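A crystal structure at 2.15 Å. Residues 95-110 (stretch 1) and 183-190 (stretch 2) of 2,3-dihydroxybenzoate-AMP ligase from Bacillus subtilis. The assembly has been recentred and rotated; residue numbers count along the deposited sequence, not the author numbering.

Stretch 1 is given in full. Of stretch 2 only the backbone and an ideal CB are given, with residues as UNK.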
# COMPACT_ATOMS: atom_id res chain seq x y z
N LEU A 95 -0.95 -3.72 20.95
CA LEU A 95 0.03 -4.74 20.61
C LEU A 95 1.41 -4.11 20.68
O LEU A 95 2.35 -4.71 21.18
CB LEU A 95 -0.24 -5.30 19.22
CG LEU A 95 -1.50 -6.17 19.13
CD1 LEU A 95 -1.79 -6.52 17.68
CD2 LEU A 95 -1.29 -7.45 19.96
N PHE A 96 1.51 -2.89 20.17
CA PHE A 96 2.77 -2.16 20.18
C PHE A 96 3.31 -1.98 21.61
O PHE A 96 4.51 -2.10 21.83
CB PHE A 96 2.58 -0.78 19.52
CG PHE A 96 2.50 -0.83 18.02
CD1 PHE A 96 1.94 0.23 17.31
CD2 PHE A 96 3.02 -1.90 17.30
CE1 PHE A 96 1.90 0.22 15.91
CE2 PHE A 96 2.98 -1.92 15.90
CZ PHE A 96 2.42 -0.86 15.21
N ARG A 97 2.42 -1.71 22.57
CA ARG A 97 2.86 -1.52 23.96
C ARG A 97 3.18 -2.82 24.70
O ARG A 97 3.88 -2.81 25.71
CB ARG A 97 1.81 -0.73 24.75
CG ARG A 97 1.53 0.66 24.17
CD ARG A 97 1.53 1.75 25.21
NE ARG A 97 0.27 2.46 25.22
CZ ARG A 97 0.12 3.77 25.02
NH1 ARG A 97 1.16 4.55 24.80
NH2 ARG A 97 -1.09 4.28 25.05
N LEU A 98 2.66 -3.93 24.19
CA LEU A 98 2.91 -5.24 24.79
C LEU A 98 4.12 -5.87 24.11
O LEU A 98 4.60 -6.92 24.52
CB LEU A 98 1.69 -6.15 24.59
CG LEU A 98 1.76 -7.60 25.06
CD1 LEU A 98 2.18 -7.67 26.53
CD2 LEU A 98 0.40 -8.26 24.86
N GLY A 99 4.62 -5.21 23.06
CA GLY A 99 5.75 -5.75 22.34
C GLY A 99 5.34 -6.90 21.43
O GLY A 99 6.18 -7.67 20.96
N ALA A 100 4.03 -7.03 21.20
CA ALA A 100 3.51 -8.07 20.32
C ALA A 100 3.51 -7.53 18.89
O ALA A 100 3.36 -6.33 18.66
CB ALA A 100 2.11 -8.47 20.74
N LEU A 101 3.67 -8.43 17.93
CA LEU A 101 3.75 -8.06 16.53
C LEU A 101 2.53 -8.27 15.64
O LEU A 101 2.13 -9.40 15.36
CB LEU A 101 4.94 -8.77 15.88
CG LEU A 101 6.37 -8.26 16.12
CD1 LEU A 101 6.63 -8.07 17.60
CD2 LEU A 101 7.36 -9.25 15.51
N PRO A 102 1.92 -7.17 15.20
CA PRO A 102 0.76 -7.33 14.33
C PRO A 102 1.31 -7.83 12.99
O PRO A 102 2.45 -7.53 12.62
CB PRO A 102 0.23 -5.90 14.17
CG PRO A 102 0.74 -5.18 15.41
CD PRO A 102 2.11 -5.76 15.60
N VAL A 103 0.51 -8.62 12.28
CA VAL A 103 0.86 -9.09 10.95
C VAL A 103 -0.34 -8.51 10.21
O VAL A 103 -1.49 -8.84 10.52
CB VAL A 103 0.89 -10.63 10.87
CG1 VAL A 103 1.15 -11.07 9.45
CG2 VAL A 103 1.98 -11.17 11.79
N PHE A 104 -0.06 -7.62 9.26
CA PHE A 104 -1.10 -6.90 8.54
C PHE A 104 -1.78 -7.53 7.34
O PHE A 104 -1.38 -7.31 6.19
CB PHE A 104 -0.56 -5.51 8.14
CG PHE A 104 -0.38 -4.57 9.32
CD1 PHE A 104 0.88 -4.09 9.66
CD2 PHE A 104 -1.47 -4.18 10.09
CE1 PHE A 104 1.06 -3.24 10.76
CE2 PHE A 104 -1.31 -3.33 11.19
CZ PHE A 104 -0.04 -2.86 11.52
N ALA A 105 -2.83 -8.30 7.61
CA ALA A 105 -3.61 -8.94 6.56
C ALA A 105 -4.57 -7.89 6.00
O ALA A 105 -4.76 -6.84 6.59
CB ALA A 105 -4.39 -10.13 7.12
N LEU A 106 -5.16 -8.18 4.84
CA LEU A 106 -6.10 -7.27 4.20
C LEU A 106 -7.50 -7.87 4.23
O LEU A 106 -7.67 -9.09 4.28
CB LEU A 106 -5.67 -7.01 2.74
CG LEU A 106 -4.84 -5.75 2.42
CD1 LEU A 106 -3.79 -5.51 3.48
CD2 LEU A 106 -4.20 -5.87 1.03
N PRO A 107 -8.54 -7.02 4.20
CA PRO A 107 -9.93 -7.45 4.23
C PRO A 107 -10.30 -8.50 3.18
O PRO A 107 -11.23 -9.28 3.39
CB PRO A 107 -10.69 -6.14 4.02
CG PRO A 107 -9.81 -5.15 4.73
CD PRO A 107 -8.44 -5.54 4.23
N SER A 108 -9.57 -8.51 2.07
CA SER A 108 -9.84 -9.44 0.99
C SER A 108 -9.20 -10.81 1.16
O SER A 108 -9.49 -11.73 0.40
CB SER A 108 -9.36 -8.84 -0.33
OG SER A 108 -7.96 -8.62 -0.27
N HIS A 109 -8.31 -10.96 2.13
CA HIS A 109 -7.67 -12.26 2.31
C HIS A 109 -8.65 -13.32 2.79
O HIS A 109 -9.62 -13.02 3.50
CB HIS A 109 -6.49 -12.12 3.27
CG HIS A 109 -5.33 -11.39 2.67
ND1 HIS A 109 -4.44 -10.65 3.42
CD2 HIS A 109 -4.94 -11.25 1.38
CE1 HIS A 109 -3.55 -10.09 2.62
NE2 HIS A 109 -3.83 -10.44 1.38
N ARG A 110 -8.42 -14.56 2.39
CA ARG A 110 -9.30 -15.64 2.77
C ARG A 110 -8.51 -16.75 3.46
O ARG A 110 -7.32 -16.58 3.75
CB ARG A 110 -10.06 -16.15 1.53
CG ARG A 110 -11.02 -15.09 0.95
CD ARG A 110 -12.12 -14.72 1.94
NE ARG A 110 -13.05 -13.70 1.45
CZ ARG A 110 -13.03 -12.42 1.79
NH1 ARG A 110 -12.11 -11.96 2.64
NH2 ARG A 110 -13.94 -11.58 1.31
N UNK A 183 13.43 -2.75 18.41
CA UNK A 183 12.73 -4.02 18.27
C UNK A 183 11.86 -4.02 17.01
O UNK A 183 11.43 -2.96 16.54
CB UNK A 183 11.88 -4.30 19.51
N UNK A 184 11.60 -5.20 16.47
CA UNK A 184 10.70 -5.29 15.32
C UNK A 184 9.36 -4.89 15.92
O UNK A 184 9.01 -5.34 17.01
CB UNK A 184 10.68 -6.67 14.67
N UNK A 185 8.62 -4.04 15.22
CA UNK A 185 7.32 -3.59 15.72
C UNK A 185 6.16 -4.36 15.10
O UNK A 185 5.09 -4.50 15.71
CB UNK A 185 7.15 -2.09 15.45
N UNK A 186 6.35 -4.86 13.88
CA UNK A 186 5.30 -5.60 13.19
C UNK A 186 5.82 -6.21 11.89
O UNK A 186 6.93 -5.92 11.45
CB UNK A 186 4.11 -4.69 12.90
N UNK A 187 4.99 -7.04 11.27
CA UNK A 187 5.35 -7.66 10.01
C UNK A 187 4.35 -7.24 8.95
O UNK A 187 3.14 -7.44 9.10
CB UNK A 187 5.40 -9.18 10.14
N UNK A 188 4.85 -6.63 7.88
CA UNK A 188 4.01 -6.19 6.77
C UNK A 188 4.03 -7.25 5.69
O UNK A 188 4.78 -8.22 5.78
CB UNK A 188 4.48 -4.84 6.22
N UNK A 189 3.20 -7.08 4.66
CA UNK A 189 3.17 -8.05 3.56
C UNK A 189 3.77 -7.43 2.29
O UNK A 189 3.58 -6.25 2.05
CB UNK A 189 1.74 -8.52 3.30
N UNK A 190 4.51 -8.22 1.52
CA UNK A 190 5.08 -7.73 0.27
C UNK A 190 3.96 -7.80 -0.76
O UNK A 190 3.01 -8.56 -0.59
CB UNK A 190 6.30 -8.54 -0.16

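Strand 101-104 of stretch 1 and strand 184-189 run parallel, their directions 13° apart, and a single beta bridge pairs Val103 with position 187. Two hydrogen bonds frame it: N of 187 donates to Pro102 O (2.9 Å), and Phe104 N donates to O of 187 (3.2 Å). These bonds ask of 187 only a residue with a backbone N-H, so not proline; its side chain is otherwise free.

At position 183 nothing of stretch 1 lies within 5.5 Å of the ideal CB, so almost any residue would do. It is Asp183, whose OD2 is hydrogen-bonded elsewhere in the structure.

At 184 CA-to-CB points sideways, and the ideal CB lies 4.3 Å from Leu101 CD2. A small or medium aliphatic residue would suit this apolar neighbour. Val184 fills the place, its CG1 3.7 Å from Leu101 CD2.

At 185 the CB points away, yet lies 4.2 Å from Phe96 CE2. Alanine or another apolar residue could follow here; the deposited residue is Ala185, whose methyl rests near that ring. Its carbonyl meets the edge of the ring, with O 3.3 Å from Phe96 CE2, and a water donates hydrogen bonds to both Ala185 O (3.1 Å from the water O) and Ala100 O (2.7 Å from the water O).

The ideal CB of 186 faces Pro102, Phe96 and Phe104 on its stretch 1 side: it is 4.0 Å from Phe104 CE1 and 4.2 Å from Phe96 CE2. Leucine, methionine or an aromatic residue could use these apolar surfaces. Phe186, with chi1 in p, presents a ring face to the edge of Phe104, the centroids 5.3 Å apart and the planes at 68°. Its CD2 also comes 3.8 Å from Phe96 CZ.

At 187 the CB points sideways, 4.3 Å from Val103 CG2, with Leu101 CD2 somewhat farther off in another direction. A branched aliphatic chain is the natural choice. Leu187 places CD1 4.2 Å from Val103 CG2 and CG 4.4 Å from Leu101 CD2, so it packs against both residues.

At 188 the CB points away, 5.0 Å from Phe104 CD1, and the visible atoms fix little: a polar or an apolar chain could be accommodated. It is Gln188, whose end comes back nearer to Phe104.

At 189 the CB points toward stretch 1, 4.4 Å from Phe104 O, with Val103, Ala105 and the His109 ring nearby. A medium-sized aliphatic residue suits this mixed surface. Leu189 (m, t) brings CD1 to 3.4 Å from His109 CE1, while CD2 lies 4.5 Å from Val103 CG1.

Position 190 is out of reach and unconstrained by stretch 1; it is Ser190.

Stretch 2 183-190: DVAFLQLS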
# COMPACT_ATOMS: atom_id res chain seq x y z
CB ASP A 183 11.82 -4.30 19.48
CG ASP A 183 12.58 -4.55 20.78
OD1 ASP A 183 13.76 -4.97 20.73
OD2 ASP A 183 11.99 -4.34 21.86
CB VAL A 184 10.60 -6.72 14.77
CG1 VAL A 184 9.46 -6.80 13.76
CG2 VAL A 184 11.92 -7.15 14.13
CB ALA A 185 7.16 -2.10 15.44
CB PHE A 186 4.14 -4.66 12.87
CG PHE A 186 4.51 -3.53 11.94
CD1 PHE A 186 4.79 -3.78 10.60
CD2 PHE A 186 4.58 -2.22 12.40
CE1 PHE A 186 5.13 -2.74 9.73
CE2 PHE A 186 4.93 -1.18 11.55
CZ PHE A 186 5.21 -1.44 10.21
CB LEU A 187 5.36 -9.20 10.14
CG LEU A 187 6.23 -9.77 11.27
CD1 LEU A 187 6.17 -11.29 11.25
CD2 LEU A 187 7.66 -9.30 11.09
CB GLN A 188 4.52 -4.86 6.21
CG GLN A 188 3.70 -3.65 6.63
CD GLN A 188 2.30 -3.62 6.00
OE1 GLN A 188 1.53 -2.70 6.24
NE2 GLN A 188 1.98 -4.63 5.20
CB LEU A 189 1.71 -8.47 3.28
CG LEU A 189 0.85 -9.06 4.41
CD1 LEU A 189 -0.48 -9.48 3.83
CD2 LEU A 189 1.54 -10.25 5.05
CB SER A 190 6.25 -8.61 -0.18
OG SER A 190 5.84 -9.97 -0.26
O HOH W 1 5.21 -4.41 18.76
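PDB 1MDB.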